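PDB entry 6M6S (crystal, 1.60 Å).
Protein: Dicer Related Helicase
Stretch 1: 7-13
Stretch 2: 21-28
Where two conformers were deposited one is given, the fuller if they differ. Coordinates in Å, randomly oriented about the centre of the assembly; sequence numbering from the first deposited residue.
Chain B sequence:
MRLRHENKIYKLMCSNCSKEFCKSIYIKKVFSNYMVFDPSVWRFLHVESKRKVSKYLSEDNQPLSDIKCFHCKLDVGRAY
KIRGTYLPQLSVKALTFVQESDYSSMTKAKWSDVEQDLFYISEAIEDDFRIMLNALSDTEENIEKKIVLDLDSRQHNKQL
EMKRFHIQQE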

# COMPACT_ATOMS: atom_id res chain seq x y z
N ASN B 7 -2.45 14.10 -16.32
CA ASN B 7 -3.02 14.79 -15.14
C ASN B 7 -4.41 14.35 -14.74
O ASN B 7 -5.30 15.18 -14.58
CB ASN B 7 -3.04 16.30 -15.34
CG ASN B 7 -1.68 16.92 -15.11
OD1 ASN B 7 -1.15 17.60 -15.98
ND2 ASN B 7 -1.11 16.70 -13.92
N LYS B 8 -4.58 13.06 -14.51
CA LYS B 8 -5.89 12.54 -14.17
C LYS B 8 -6.41 12.92 -12.79
O LYS B 8 -5.65 13.02 -11.81
CB LYS B 8 -5.85 11.03 -14.25
CG LYS B 8 -5.43 10.58 -15.66
CD LYS B 8 -5.42 9.05 -15.79
CE LYS B 8 -5.03 8.62 -17.22
NZ LYS B 8 -4.52 7.21 -17.29
N ILE B 9 -7.72 13.11 -12.70
CA ILE B 9 -8.35 13.32 -11.42
C ILE B 9 -8.77 11.98 -10.84
O ILE B 9 -9.25 11.07 -11.56
CB ILE B 9 -9.55 14.23 -11.57
CG1 ILE B 9 -9.03 15.60 -12.05
CG2 ILE B 9 -10.33 14.32 -10.26
CD1 ILE B 9 -10.08 16.63 -12.26
N TYR B 10 -8.52 11.80 -9.54
CA TYR B 10 -8.89 10.60 -8.86
C TYR B 10 -9.95 10.87 -7.84
O TYR B 10 -9.97 11.94 -7.22
CB TYR B 10 -7.66 9.97 -8.13
CG TYR B 10 -6.70 9.32 -9.09
CD1 TYR B 10 -5.88 10.08 -9.91
CD2 TYR B 10 -6.62 7.96 -9.17
CE1 TYR B 10 -4.99 9.51 -10.81
CE2 TYR B 10 -5.74 7.37 -10.09
CZ TYR B 10 -4.92 8.15 -10.86
OH TYR B 10 -4.04 7.58 -11.74
N LYS B 11 -10.81 9.87 -7.61
CA LYS B 11 -11.71 9.91 -6.48
C LYS B 11 -11.05 9.29 -5.27
O LYS B 11 -10.39 8.23 -5.40
CB LYS B 11 -12.95 9.10 -6.83
CG LYS B 11 -13.84 9.83 -7.79
CD LYS B 11 -15.10 9.02 -8.06
CE LYS B 11 -15.73 9.48 -9.38
NZ LYS B 11 -16.81 8.52 -9.77
N LEU B 12 -11.16 9.88 -4.09
CA LEU B 12 -10.64 9.26 -2.87
C LEU B 12 -11.80 8.62 -2.13
O LEU B 12 -12.76 9.35 -1.72
CB LEU B 12 -10.02 10.32 -1.95
CG LEU B 12 -8.57 10.70 -2.30
CD1 LEU B 12 -8.37 11.14 -3.73
CD2 LEU B 12 -8.01 11.75 -1.30
N MET B 13 -11.76 7.30 -1.91
CA MET B 13 -12.91 6.57 -1.35
C MET B 13 -12.50 5.84 -0.10
O MET B 13 -11.33 5.49 0.03
CB MET B 13 -13.38 5.46 -2.29
CG MET B 13 -13.13 5.70 -3.74
SD MET B 13 -14.35 6.85 -4.30
CE MET B 13 -15.84 5.87 -4.35
N PHE B 21 -15.04 10.43 -0.54
CA PHE B 21 -14.90 11.61 0.33
C PHE B 21 -14.68 12.90 -0.46
O PHE B 21 -15.29 13.95 -0.20
CB PHE B 21 -13.68 11.37 1.21
CG PHE B 21 -13.86 10.25 2.21
CD1 PHE B 21 -14.93 10.23 3.06
CD2 PHE B 21 -12.96 9.20 2.26
CE1 PHE B 21 -15.08 9.21 3.96
CE2 PHE B 21 -13.11 8.20 3.18
CZ PHE B 21 -14.18 8.19 4.01
N CYS B 22 -13.79 12.84 -1.45
CA CYS B 22 -13.45 14.03 -2.23
C CYS B 22 -12.59 13.66 -3.46
O CYS B 22 -12.18 12.51 -3.60
CB CYS B 22 -12.66 15.08 -1.38
SG CYS B 22 -10.97 14.48 -0.88
N LYS B 23 -12.32 14.66 -4.30
CA LYS B 23 -11.46 14.47 -5.46
C LYS B 23 -10.02 14.82 -5.09
O LYS B 23 -9.75 15.63 -4.21
CB LYS B 23 -11.90 15.42 -6.58
CG LYS B 23 -13.29 15.12 -7.12
CD LYS B 23 -13.42 13.69 -7.67
CE LYS B 23 -14.78 13.55 -8.43
NZ LYS B 23 -15.89 13.89 -7.50
N SER B 24 -9.09 14.21 -5.82
CA SER B 24 -7.66 14.41 -5.56
C SER B 24 -7.19 15.86 -5.65
O SER B 24 -6.20 16.23 -5.01
CB SER B 24 -6.89 13.59 -6.63
OG SER B 24 -7.34 13.93 -7.96
N ILE B 25 -7.88 16.69 -6.45
CA ILE B 25 -7.45 18.07 -6.65
C ILE B 25 -7.58 18.88 -5.34
O ILE B 25 -7.05 19.99 -5.28
CB ILE B 25 -8.22 18.73 -7.80
CG1 ILE B 25 -9.71 18.88 -7.43
CG2 ILE B 25 -7.96 17.98 -9.13
CD1 ILE B 25 -10.54 19.56 -8.50
N TYR B 26 -8.25 18.33 -4.33
CA TYR B 26 -8.44 19.08 -3.07
C TYR B 26 -7.41 18.74 -2.02
O TYR B 26 -7.47 19.27 -0.90
CB TYR B 26 -9.86 18.90 -2.50
CG TYR B 26 -10.88 19.52 -3.41
CD1 TYR B 26 -11.01 20.88 -3.49
CD2 TYR B 26 -11.66 18.72 -4.26
CE1 TYR B 26 -11.91 21.44 -4.35
CE2 TYR B 26 -12.55 19.28 -5.13
CZ TYR B 26 -12.67 20.62 -5.17
OH TYR B 26 -13.58 21.18 -6.04
N ILE B 27 -6.49 17.83 -2.30
CA ILE B 27 -5.51 17.49 -1.29
C ILE B 27 -4.31 18.40 -1.50
O ILE B 27 -3.82 18.55 -2.63
CB ILE B 27 -4.98 16.07 -1.50
CG1 ILE B 27 -6.14 15.07 -1.42
CG2 ILE B 27 -3.90 15.70 -0.44
CD1 ILE B 27 -6.92 15.01 -0.09
N LYS B 28 -3.86 19.05 -0.43
CA LYS B 28 -2.72 19.99 -0.55
C LYS B 28 -1.91 19.77 0.71
O LYS B 28 -2.48 19.35 1.76
CB LYS B 28 -3.22 21.44 -0.55
CG LYS B 28 -4.01 21.74 -1.83
CD LYS B 28 -4.93 22.84 -1.58
CE LYS B 28 -6.07 22.80 -2.57
NZ LYS B 28 -5.63 23.29 -3.88
O HOH W 1 -5.65 14.98 -9.51

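The two stretches run side by side as antiparallel strands, with Lys11 to Met13 running against Phe21 to Lys23, an angle of 162° between their directions and axes that approach to 4.9 Å. After Lys23 the second stretch turns through a short 3-10 segment, 24-26, and resumes as a strand at Ile27.

Stretch 1 approaches this pairing as an extended chain. Asn7 lies out of reach of the partner, and Lys8 directs its CA-to-CB bond away from it, leaving its backbone to make the link: a water bridges the two segments, donating to Lys8 O at 3.0 Å and lying 2.5 Å from Ser24 OG. Ile9 follows with an exposed but apolar contact, its CG1 3.9 Å from Ile25 CG2. The branched side chains of the two isoleucines offer methyl and methylene groups to each other, and Ile9 CG2 also comes within 4.1 Å of CD in the aliphatic part of Lys23.

At Tyr10 the backbone is held twice by one residue. Tyr10 N donates to Ser24 OG (2.9 Å, nearly linear at 174°), while Ser24 N donates to Tyr10 O (2.8 Å). Serine suits this place because its short side chain, in the p rotamer and pointing toward stretch 1, brings a hydroxyl acceptor to an amide just where stretch 2 enters its 3-10 segment. Tyr10 O also receives a CA-H...O contact from Lys23 CA at 3.4 Å. The tyrosine ring itself leads away from stretch 2.

Lys11 pairs with Lys23 at a non-hydrogen-bonded position, where the CA atoms are 4.7 Å apart and both side chains project from the same face of the sheet. Their aliphatic portions meet, Lys11 CG lying 3.9 Å from Lys23 CE, and the chains end with Lys11 NZ 5.9 Å from Lys23 NZ. Long lysine side chains can thus pack through methylenes along a partly exposed face.

Leu12 turns to the other face, together with its hydrogen-bonded partner Cys22. Leu12 N donates to Cys22 O (2.9 Å), and Leu12 O accepts from Phe21 N (2.8 Å), so both polar groups of the leucine backbone are satisfied across the pairing. Its buried side chain fills the space beside the turn: CD2 lies 4.0 Å from Cys22 SG and 3.6 Å from Ile27 CD1, while CD1 approaches Ser24 CB at 4.1 Å. A forked, wholly apolar side chain is well suited to touching several neighbours at once.

Met13 closes the stretch with its CA-to-CB bond directed away, and its contact is through the backbone, Met13 C lying 4.1 Å from Phe21 CE2.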